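Local coordinates for multi-copper Oxidase CueO (Ochrobactrum, PDB 6EVG), which probably oxidises phenolic substrates and reduces dioxygen to water as a laccase-like multicopper oxidase, with oxidase activity towards lignin model compounds and lignosulfonate, at residues F96-N107 / D477-M487; I121-P132 / I146-D154. All coordinates share one frame; numbering follows the deposited sequence.

Interaction 1 joins the first and last multicopper oxidase regions of the chain, whereas interaction 2 lies within the first. Their centres are about 17 Å apart. The contact of 96-107 with 477-487 is partly buried and built from loops and turns. It uses a cation-pi stack, a few hydrogen bonds, water bridges and prolines. The contact of 121-132 with 146-154 is buried. It is a regular antiparallel strand pair with mostly aromatic and aliphatic side chains, and a buried Ser126-Asn128 pair on one face. The two meet at Phe96, whose ring packs on Pro124 and whose N probably bonds Gln123 OE1. So the loop 96-107, which reaches the last domain, is also anchored on the turn leading into strand 126-131.

Interaction 1: F96-N107 / D477-M487; sequences FVPSILDGGPHN and DREAVKSHPFM. With EDO (1,2-ethanediol), chain C.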
loop_
_atom_site.group_PDB
_atom_site.type_symbol
_atom_site.label_atom_id
_atom_site.label_comp_id
_atom_site.label_asym_id
_atom_site.label_seq_id
_atom_site.Cartn_x
_atom_site.Cartn_y
_atom_site.Cartn_z
ATOM N N PHE A 96 8.200 3.439 -10.646
ATOM C CA PHE A 96 8.017 4.394 -11.766
ATOM C C PHE A 96 8.285 3.653 -13.077
ATOM O O PHE A 96 9.437 3.356 -13.423
ATOM C CB PHE A 96 8.949 5.572 -11.675
ATOM C CG PHE A 96 8.650 6.614 -10.614
ATOM C CD1 PHE A 96 7.888 6.372 -9.484
ATOM C CD2 PHE A 96 9.235 7.861 -10.736
ATOM C CE1 PHE A 96 7.690 7.379 -8.523
ATOM C CE2 PHE A 96 9.033 8.846 -9.774
ATOM C CZ PHE A 96 8.257 8.593 -8.689
ATOM N N VAL A 97 7.193 3.388 -13.803
ATOM C CA VAL A 97 7.254 2.731 -15.122
ATOM C C VAL A 97 6.213 3.351 -16.036
ATOM O O VAL A 97 5.150 3.773 -15.580
ATOM C CB VAL A 97 7.033 1.198 -15.038
ATOM C CG1 VAL A 97 8.188 0.500 -14.358
ATOM C CG2 VAL A 97 5.688 0.826 -14.416
ATOM N N PRO A 98 6.459 3.282 -17.340
ATOM C CA PRO A 98 5.364 3.548 -18.278
ATOM C C PRO A 98 4.302 2.468 -18.155
ATOM O O PRO A 98 4.585 1.357 -17.719
ATOM C CB PRO A 98 6.021 3.515 -19.662
ATOM C CG PRO A 98 7.237 2.729 -19.466
ATOM C CD PRO A 98 7.678 2.863 -18.022
ATOM N N SER A 99 3.075 2.807 -18.566
ATOM C CA SER A 99 1.965 1.894 -18.324
ATOM C C SER A 99 2.106 0.559 -19.035
ATOM O O SER A 99 1.566 -0.428 -18.548
ATOM C CB SER A 99 0.630 2.530 -18.680
ATOM O OG SER A 99 0.534 2.670 -20.110
ATOM N N ILE A 100 2.850 0.500 -20.119
ATOM C CA ILE A 100 3.040 -0.782 -20.819
ATOM C C ILE A 100 3.833 -1.789 -19.991
ATOM O O ILE A 100 3.868 -2.959 -20.362
ATOM C CB ILE A 100 3.752 -0.566 -22.179
ATOM C CG1 ILE A 100 5.113 0.082 -22.068
ATOM C CG2 ILE A 100 2.760 0.092 -23.156
ATOM C CD1 ILE A 100 5.974 -0.067 -23.339
ATOM N N LEU A 101 4.495 -1.370 -18.896
ATOM C CA LEU A 101 5.248 -2.275 -18.018
ATOM C C LEU A 101 4.501 -2.601 -16.727
ATOM O O LEU A 101 5.075 -3.311 -15.874
ATOM C CB LEU A 101 6.610 -1.705 -17.687
ATOM C CG LEU A 101 7.450 -1.302 -18.875
ATOM C CD1 LEU A 101 8.807 -0.776 -18.468
ATOM C CD2 LEU A 101 7.627 -2.380 -19.869
ATOM N N ASP A 102 3.264 -2.108 -16.587
ATOM C CA ASP A 102 2.493 -2.317 -15.360
ATOM C C ASP A 102 1.307 -3.208 -15.612
ATOM O O ASP A 102 0.871 -3.357 -16.760
ATOM C CB ASP A 102 2.050 -0.946 -14.826
ATOM C CG ASP A 102 1.754 -0.918 -13.312
ATOM O OD1 ASP A 102 1.947 -1.948 -12.657
ATOM O OD2 ASP A 102 1.302 0.149 -12.850
ATOM N N GLY A 103 0.795 -3.836 -14.561
ATOM C CA GLY A 103 -0.298 -4.790 -14.676
ATOM C C GLY A 103 -1.645 -4.207 -14.253
ATOM O O GLY A 103 -1.733 -3.425 -13.292
ATOM N N GLY A 104 -2.686 -4.668 -14.902
ATOM C CA GLY A 104 -4.042 -4.273 -14.604
ATOM C C GLY A 104 -5.025 -4.981 -15.502
ATOM O O GLY A 104 -4.667 -5.891 -16.222
ATOM N N PRO A 105 -6.285 -4.537 -15.478
ATOM C CA PRO A 105 -7.353 -5.338 -16.155
ATOM C C PRO A 105 -7.271 -5.330 -17.678
ATOM O O PRO A 105 -7.994 -6.129 -18.286
ATOM C CB PRO A 105 -8.649 -4.680 -15.658
ATOM C CG PRO A 105 -8.219 -3.330 -15.272
ATOM C CD PRO A 105 -6.819 -3.404 -14.721
ATOM N N HIS A 106 -6.467 -4.460 -18.273
ATOM C CA HIS A 106 -6.271 -4.471 -19.731
ATOM C C HIS A 106 -5.204 -5.412 -20.179
ATOM O O HIS A 106 -5.004 -5.618 -21.394
ATOM C CB HIS A 106 -6.008 -3.074 -20.259
ATOM C CG HIS A 106 -7.122 -2.127 -19.972
ATOM N ND1 HIS A 106 -8.294 -2.115 -20.695
ATOM C CD2 HIS A 106 -7.264 -1.195 -19.003
ATOM C CE1 HIS A 106 -9.095 -1.195 -20.208
ATOM N NE2 HIS A 106 -8.486 -0.613 -19.186
ATOM N N ASN A 107 -4.468 -6.015 -19.244
ATOM C CA ASN A 107 -3.379 -6.959 -19.586
ATOM C C ASN A 107 -3.263 -8.048 -18.552
ATOM O O ASN A 107 -2.215 -8.271 -17.975
ATOM C CB ASN A 107 -2.065 -6.207 -19.866
ATOM C CG ASN A 107 -1.458 -5.453 -18.674
ATOM O OD1 ASN A 107 -2.166 -4.954 -17.793
ATOM N ND2 ASN A 107 -0.119 -5.288 -18.690
ATOM N N ASP A 477 4.156 12.203 -14.635
ATOM C CA ASP A 477 5.487 12.019 -15.208
ATOM C C ASP A 477 5.696 10.738 -15.998
ATOM O O ASP A 477 6.762 10.551 -16.593
ATOM C CB ASP A 477 6.577 12.139 -14.133
ATOM C CG ASP A 477 6.413 11.082 -13.030
ATOM O OD1 ASP A 477 5.357 10.899 -12.318
ATOM O OD2 ASP A 477 7.384 10.322 -12.850
ATOM N N ARG A 478 4.713 9.843 -16.042
ATOM C CA ARG A 478 4.845 8.574 -16.762
ATOM C C ARG A 478 3.784 8.448 -17.873
ATOM O O ARG A 478 2.655 8.900 -17.723
ATOM C CB ARG A 478 4.725 7.415 -15.795
ATOM C CG ARG A 478 6.020 7.229 -14.995
ATOM C CD ARG A 478 5.689 6.605 -13.698
ATOM N NE ARG A 478 5.425 7.595 -12.694
ATOM C CZ ARG A 478 5.024 7.420 -11.416
ATOM N NH1 ARG A 478 4.652 6.293 -10.856
ATOM N NH2 ARG A 478 4.970 8.523 -10.712
ATOM N N GLU A 479 4.187 7.825 -18.964
ATOM C CA GLU A 479 3.309 7.730 -20.139
ATOM C C GLU A 479 2.309 6.607 -20.036
ATOM O O GLU A 479 2.660 5.455 -19.683
ATOM C CB GLU A 479 4.130 7.527 -21.388
ATOM C CG GLU A 479 3.283 7.499 -22.662
ATOM C CD GLU A 479 4.137 7.720 -23.873
ATOM O OE1 GLU A 479 4.871 6.807 -24.334
ATOM O OE2 GLU A 479 4.101 8.843 -24.408
ATOM N N ALA A 480 1.050 6.945 -20.368
ATOM C CA ALA A 480 -0.029 5.973 -20.463
ATOM C C ALA A 480 -0.563 6.070 -21.870
ATOM O O ALA A 480 -1.096 7.072 -22.282
ATOM C CB ALA A 480 -1.155 6.188 -19.489
ATOM N N VAL A 481 -0.397 4.967 -22.591
ATOM C CA VAL A 481 -0.943 4.803 -23.939
ATOM C C VAL A 481 -2.409 4.276 -23.845
ATOM O O VAL A 481 -2.871 3.671 -22.882
ATOM C CB VAL A 481 -0.032 3.905 -24.831
ATOM C CG1 VAL A 481 1.336 4.548 -25.024
ATOM C CG2 VAL A 481 0.113 2.481 -24.261
ATOM N N LYS A 482 -3.143 4.425 -24.948
ATOM C CA LYS A 482 -4.589 4.152 -24.915
ATOM C C LYS A 482 -4.933 2.638 -24.685
ATOM O O LYS A 482 -5.917 2.285 -24.026
ATOM C CB LYS A 482 -5.236 4.643 -26.228
ATOM C CG LYS A 482 -6.694 4.304 -26.361
ATOM C CD LYS A 482 -7.576 4.615 -25.136
ATOM C CE LYS A 482 -8.683 3.567 -24.932
ATOM N NZ LYS A 482 -9.789 3.735 -25.926
ATOM N N SER A 483 -4.053 1.746 -25.147
ATOM C CA SER A 483 -4.215 0.333 -24.912
ATOM C C SER A 483 -3.991 -0.065 -23.476
ATOM O O SER A 483 -4.408 -1.126 -23.067
ATOM C CB SER A 483 -3.206 -0.478 -25.742
ATOM O OG SER A 483 -1.818 -0.151 -25.484
ATOM N N HIS A 484 -3.288 0.801 -22.725
ATOM C CA HIS A 484 -2.842 0.491 -21.349
ATOM C C HIS A 484 -3.034 1.755 -20.509
ATOM O O HIS A 484 -2.083 2.357 -20.076
ATOM C CB HIS A 484 -1.392 0.015 -21.280
ATOM C CG HIS A 484 -1.089 -1.319 -21.886
ATOM N ND1 HIS A 484 -1.037 -1.564 -23.238
ATOM C CD2 HIS A 484 -0.660 -2.450 -21.271
ATOM C CE1 HIS A 484 -0.636 -2.820 -23.416
ATOM N NE2 HIS A 484 -0.383 -3.380 -22.241
ATOM N N PRO A 485 -4.273 2.174 -20.241
ATOM C CA PRO A 485 -4.461 3.371 -19.427
ATOM C C PRO A 485 -3.961 3.177 -18.009
ATOM O O PRO A 485 -3.970 2.067 -17.460
ATOM C CB PRO A 485 -5.966 3.581 -19.444
ATOM C CG PRO A 485 -6.519 2.244 -19.719
ATOM C CD PRO A 485 -5.549 1.555 -20.605
ATOM N N PHE A 486 -3.560 4.290 -17.373
ATOM C CA PHE A 486 -3.370 4.283 -15.909
ATOM C C PHE A 486 -4.720 4.478 -15.244
ATOM O O PHE A 486 -5.731 4.750 -15.922
ATOM C CB PHE A 486 -2.348 5.351 -15.517
ATOM C CG PHE A 486 -0.891 4.966 -15.671
ATOM C CD1 PHE A 486 -0.394 3.782 -15.195
ATOM C CD2 PHE A 486 0.013 5.862 -16.256
ATOM C CE1 PHE A 486 0.979 3.497 -15.263
ATOM C CE2 PHE A 486 1.351 5.562 -16.367
ATOM C CZ PHE A 486 1.837 4.363 -15.847
ATOM N N MET A 487 -4.791 4.241 -13.967
ATOM C CA MET A 487 -6.029 4.260 -13.227
ATOM C C MET A 487 -5.892 5.090 -11.980
ATOM O O MET A 487 -4.792 5.255 -11.464
ATOM C CB MET A 487 -6.470 2.850 -12.888
ATOM C CG MET A 487 -6.558 2.051 -14.245
ATOM S SD MET A 487 -7.087 0.395 -14.065
ATOM C CE MET A 487 -8.732 0.639 -14.277
HETATM C C1 EDO C . -1.664 0.130 -14.668
HETATM O O1 EDO C . -1.220 0.935 -13.569
HETATM C C2 EDO C . -3.010 -0.461 -14.555
HETATM O O2 EDO C . -3.201 -1.086 -13.275
HETATM O O HOH W 1 4.350 3.997 -12.932
HETATM O O HOH W 2 3.071 3.222 -21.699
HETATM O O HOH W 3 0.873 -5.910 -21.464
#
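The guanidinium of Arg478 lies flat over one face of the Phe96 ring, a stacked cation-pi pair with centres 3.9 Å apart and planes at 17°. At its edge, in plane, the guanidinium meets Asp477 and a water that also bonds Val97 N. Phe486 carries Ser99 CB over one face, 3.6 Å from the ring centroid. Val97 O and O1 of an ethanediol lie at the Phe486 edge. The His484 ring has Ile100 CG2 over one face and Asn107 ND2 at its edge. His106 receives Pro485 CD over a face as a CH-pi contact.

Arg478 bends at chi3 (-91°), which lays its end along Phe96. Asp477 OD1 accepts Arg478 NH2 at 2.9 Å through its syn lone pair and so restrains the guanidinium's rotation. Ser99 grips the other segment twice. Its N bonds Glu479 O at 2.9 Å, almost straight at 172°. Its OG donates to His484 O at 2.6 Å, in the carbonyl plane. The ethanediol, probably from the crystallisation liquor, bonds Asp102 OD2 and Gly103 O.

Segment 96-107 belongs to the loop between strands 91-93 and 114-120. Segment 477-487 runs into strand 486-490, which ends at the copper ligand Cys490. That strand pairs with 501-506, where Gln503 bonds His106 NE2. The contact therefore ties a first-domain loop to the loop that leads into strand 486-490, and to the start of that strand.

Interaction 2: I121-P132 / I146-D154; sequences IQQPASFNWFHP and IAGLMVVTD
Phe130 holds CG between its backbone N and carbonyl carbon (chi1 50°), and this swings the ring across onto Gly148 of the partner strand. Gly148 CA sits over the ring face, 3.8 Å from the centroid, as a CH-pi contact. A side chain on Gly148 would run into Phe130 CZ. Met150 has CG anti to its N (chi1 -176°) and then bends at its end. Its CB lies at the edge of the Phe130 ring, and its CE reaches Phe130 CD2 at 3.9 Å. An alanine in place of Phe130 is likely to open a gap over Gly148 and take away one of the surfaces that hold the Met150 methyl.

Val152 is held by both branches. CG1 meets Ile121 CG2 at 3.9 Å, and CG2 touches Gln123 CD and Asn128 ND2. Asn128 ND2 also donates to Ser126 OG at 2.9 Å, and that hydroxyl donates on to Pro124 O. Buried Asn128 and Ser126 are thus linked in a short chain that ends on Pro124 O, beside the valine. Arg269 bonds Asn128 OD1.

Phe127, Trp129, Leu149 and Val151 occupy the opposite face of the sheet. Phe127 offers its ring edge to Val151 CG2 and Leu149 CD1. Trp129 meets Ala147 CB at its ring edge, 4.1 Å from CZ3. This face packs on Arg223 and Leu225 of strand 219-226, while Phe130 and Ile146 reach Ile59 of strand 54-59.

Six backbone hydrogen bonds join strands 126-131 and 148-153, whose axes run at 148°. At one end His131 NE2 bonds His93 ND1. The His131-Pro132-His133 sequence matches a His-X-His motif of multicopper oxidases. The antiparallel pair is a central part of a cupredoxin-type beta sandwich.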
loop_
_atom_site.group_PDB
_atom_site.type_symbol
_atom_site.label_atom_id
_atom_site.label_comp_id
_atom_site.label_asym_id
_atom_site.label_seq_id
_atom_site.Cartn_x
_atom_site.Cartn_y
_atom_site.Cartn_z
ATOM N N ILE A 121 15.125 1.037 -13.621
ATOM C CA ILE A 121 14.742 1.808 -12.416
ATOM C C ILE A 121 15.416 3.174 -12.398
ATOM O O ILE A 121 16.630 3.255 -12.514
ATOM C CB ILE A 121 15.125 1.008 -11.168
ATOM C CG1 ILE A 121 14.505 -0.410 -11.145
ATOM C CG2 ILE A 121 14.781 1.797 -9.926
ATOM C CD1 ILE A 121 13.028 -0.487 -11.048
ATOM N N GLN A 122 14.592 4.225 -12.238
ATOM C CA GLN A 122 15.160 5.576 -12.036
ATOM C C GLN A 122 14.109 6.373 -11.283
ATOM O O GLN A 122 13.155 6.894 -11.847
ATOM C CB GLN A 122 15.547 6.240 -13.353
ATOM C CG GLN A 122 16.247 7.566 -13.117
ATOM C CD GLN A 122 16.659 8.321 -14.339
ATOM O OE1 GLN A 122 17.077 7.752 -15.365
ATOM N NE2 GLN A 122 16.585 9.655 -14.268
ATOM N N GLN A 123 14.248 6.410 -9.945
ATOM C CA GLN A 123 13.257 7.049 -9.091
ATOM C C GLN A 123 13.849 7.264 -7.706
ATOM O O GLN A 123 14.827 6.600 -7.336
ATOM C CB GLN A 123 11.968 6.233 -9.003
ATOM C CG GLN A 123 12.140 4.917 -8.264
ATOM C CD GLN A 123 10.872 4.118 -8.350
ATOM O OE1 GLN A 123 10.658 3.337 -9.286
ATOM N NE2 GLN A 123 9.962 4.354 -7.396
ATOM N N PRO A 124 13.209 8.075 -6.852
ATOM C CA PRO A 124 13.686 8.209 -5.476
ATOM C C PRO A 124 13.604 6.932 -4.700
ATOM O O PRO A 124 12.661 6.159 -4.831
ATOM C CB PRO A 124 12.759 9.288 -4.901
ATOM C CG PRO A 124 12.301 10.126 -6.080
ATOM C CD PRO A 124 12.162 9.068 -7.194
ATOM N N ALA A 125 14.595 6.744 -3.822
ATOM C CA ALA A 125 14.610 5.619 -2.898
ATOM C C ALA A 125 13.303 5.580 -2.105
ATOM O O ALA A 125 12.849 6.604 -1.597
ATOM C CB ALA A 125 15.805 5.763 -1.964
ATOM N N SER A 126 12.715 4.396 -2.000
ATOM C CA SER A 126 11.339 4.276 -1.496
ATOM C C SER A 126 10.984 2.855 -1.208
ATOM O O SER A 126 11.600 1.890 -1.705
ATOM C CB SER A 126 10.374 4.887 -2.520
ATOM O OG SER A 126 10.617 4.385 -3.838
ATOM N N PHE A 127 9.951 2.707 -0.390
ATOM C CA PHE A 127 9.342 1.432 0.023
ATOM C C PHE A 127 8.005 1.286 -0.690
ATOM O O PHE A 127 7.054 1.981 -0.363
ATOM C CB PHE A 127 9.193 1.414 1.552
ATOM C CG PHE A 127 8.491 0.219 2.111
ATOM C CD1 PHE A 127 8.884 -1.083 1.834
ATOM C CD2 PHE A 127 7.439 0.335 2.992
ATOM C CE1 PHE A 127 8.254 -2.168 2.400
ATOM C CE2 PHE A 127 6.787 -0.746 3.536
ATOM C CZ PHE A 127 7.217 -1.997 3.267
ATOM N N ASN A 128 8.006 0.391 -1.665
ATOM C CA ASN A 128 6.882 0.145 -2.584
ATOM C C ASN A 128 6.360 -1.254 -2.401
ATOM O O ASN A 128 6.875 -2.031 -1.562
ATOM C CB ASN A 128 7.317 0.469 -4.014
ATOM C CG ASN A 128 7.981 1.836 -4.063
ATOM O OD1 ASN A 128 7.318 2.835 -3.768
ATOM N ND2 ASN A 128 9.239 1.861 -4.424
ATOM N N TRP A 129 5.369 -1.651 -3.191
ATOM C CA TRP A 129 4.797 -2.989 -3.054
ATOM C C TRP A 129 4.117 -3.390 -4.348
ATOM O O TRP A 129 4.102 -2.637 -5.313
ATOM C CB TRP A 129 3.895 -3.118 -1.824
ATOM C CG TRP A 129 2.605 -2.364 -1.885
ATOM C CD1 TRP A 129 2.391 -1.029 -2.030
ATOM C CD2 TRP A 129 1.317 -2.944 -1.648
ATOM N NE1 TRP A 129 1.042 -0.754 -1.915
ATOM C CE2 TRP A 129 0.366 -1.929 -1.702
ATOM C CE3 TRP A 129 0.879 -4.257 -1.409
ATOM C CZ2 TRP A 129 -1.003 -2.176 -1.484
ATOM C CZ3 TRP A 129 -0.445 -4.516 -1.202
ATOM C CH2 TRP A 129 -1.397 -3.458 -1.228
ATOM N N PHE A 130 3.540 -4.595 -4.362
ATOM C CA PHE A 130 2.852 -5.059 -5.563
ATOM C C PHE A 130 1.795 -6.046 -5.199
ATOM O O PHE A 130 1.901 -6.766 -4.183
ATOM C CB PHE A 130 3.852 -5.616 -6.622
ATOM C CG PHE A 130 4.833 -6.606 -6.134
ATOM C CD1 PHE A 130 4.595 -7.968 -6.188
ATOM C CD2 PHE A 130 6.092 -6.216 -5.676
ATOM C CE1 PHE A 130 5.561 -8.891 -5.790
ATOM C CE2 PHE A 130 7.054 -7.142 -5.240
ATOM C CZ PHE A 130 6.774 -8.457 -5.314
ATOM N N HIS A 131 0.747 -6.106 -6.022
ATOM C CA HIS A 131 -0.460 -6.859 -5.673
ATOM C C HIS A 131 -1.353 -6.872 -6.911
ATOM O O HIS A 131 -1.141 -6.089 -7.833
ATOM C CB HIS A 131 -1.163 -6.180 -4.492
ATOM C CG HIS A 131 -1.517 -4.754 -4.773
ATOM N ND1 HIS A 131 -2.628 -4.387 -5.512
ATOM C CD2 HIS A 131 -0.851 -3.619 -4.524
ATOM C CE1 HIS A 131 -2.631 -3.062 -5.619
ATOM N NE2 HIS A 131 -1.580 -2.567 -4.991
ATOM N N PRO A 132 -2.379 -7.715 -6.916
ATOM C CA PRO A 132 -3.262 -7.775 -8.120
ATOM C C PRO A 132 -4.036 -6.492 -8.276
ATOM O O PRO A 132 -4.357 -5.777 -7.315
ATOM C CB PRO A 132 -4.209 -8.932 -7.819
ATOM C CG PRO A 132 -3.435 -9.788 -6.832
ATOM C CD PRO A 132 -2.726 -8.778 -5.990
ATOM N N ILE A 146 -2.282 -12.380 -2.003
ATOM C CA ILE A 146 -1.274 -12.109 -3.012
ATOM C C ILE A 146 -0.735 -10.688 -2.901
ATOM O O ILE A 146 -1.455 -9.714 -3.178
ATOM C CB ILE A 146 -1.873 -12.369 -4.430
ATOM C CG1 ILE A 146 -2.366 -13.802 -4.571
ATOM C CG2 ILE A 146 -0.838 -12.032 -5.488
ATOM C CD1 ILE A 146 -3.345 -13.966 -5.762
ATOM N N ALA A 147 0.518 -10.582 -2.496
ATOM C CA ALA A 147 1.220 -9.303 -2.408
ATOM C C ALA A 147 2.671 -9.573 -2.168
ATOM O O ALA A 147 3.033 -10.612 -1.627
ATOM C CB ALA A 147 0.700 -8.419 -1.288
ATOM N N GLY A 148 3.503 -8.596 -2.547
ATOM C CA GLY A 148 4.920 -8.602 -2.149
ATOM C C GLY A 148 5.382 -7.158 -1.962
ATOM O O GLY A 148 4.630 -6.237 -2.188
ATOM N N LEU A 149 6.630 -7.034 -1.532
ATOM C CA LEU A 149 7.221 -5.741 -1.198
ATOM C C LEU A 149 8.344 -5.429 -2.166
ATOM O O LEU A 149 8.976 -6.336 -2.699
ATOM C CB LEU A 149 7.725 -5.738 0.254
ATOM C CG LEU A 149 6.694 -6.107 1.286
ATOM C CD1 LEU A 149 7.316 -6.133 2.680
ATOM C CD2 LEU A 149 5.486 -5.170 1.258
ATOM N N MET A 150 8.613 -4.139 -2.390
ATOM C CA MET A 150 9.619 -3.729 -3.373
ATOM C C MET A 150 10.332 -2.483 -2.947
ATOM O O MET A 150 9.720 -1.404 -3.007
ATOM C CB MET A 150 8.939 -3.563 -4.753
ATOM C CG MET A 150 9.914 -3.240 -5.861
ATOM S SD MET A 150 9.167 -3.355 -7.524
ATOM C CE MET A 150 9.119 -5.101 -7.792
ATOM N N VAL A 151 11.561 -2.607 -2.481
ATOM C CA VAL A 151 12.376 -1.481 -2.087
ATOM C C VAL A 151 13.253 -1.034 -3.240
ATOM O O VAL A 151 13.930 -1.868 -3.860
ATOM C CB VAL A 151 13.238 -1.847 -0.847
ATOM C CG1 VAL A 151 14.298 -0.783 -0.597
ATOM C CG2 VAL A 151 12.360 -2.053 0.364
ATOM N N VAL A 152 13.240 0.270 -3.532
ATOM C CA VAL A 152 14.232 0.886 -4.400
ATOM C C VAL A 152 15.242 1.572 -3.487
ATOM O O VAL A 152 14.854 2.410 -2.673
ATOM C CB VAL A 152 13.618 1.906 -5.384
ATOM C CG1 VAL A 152 14.717 2.633 -6.140
ATOM C CG2 VAL A 152 12.689 1.174 -6.352
ATOM N N THR A 153 16.501 1.234 -3.618
ATOM C CA THR A 153 17.601 1.818 -2.849
ATOM C C THR A 153 18.571 2.516 -3.765
ATOM O O THR A 153 18.832 2.048 -4.863
ATOM C CB THR A 153 18.289 0.797 -1.979
ATOM O OG1 THR A 153 19.245 1.499 -1.167
ATOM C CG2 THR A 153 18.913 -0.317 -2.748
ATOM N N ASP A 154 19.195 3.562 -3.233
ATOM C CA ASP A 154 20.271 4.233 -3.923
ATOM C C ASP A 154 21.603 4.065 -3.223
ATOM O O ASP A 154 22.567 4.690 -3.623
ATOM C CB ASP A 154 19.991 5.750 -4.131
ATOM C CG ASP A 154 19.808 6.520 -2.841
ATOM O OD1 ASP A 154 20.099 5.947 -1.765
ATOM O OD2 ASP A 154 19.389 7.735 -2.925
HETATM O O HOH W 4 16.929 8.519 -3.912
#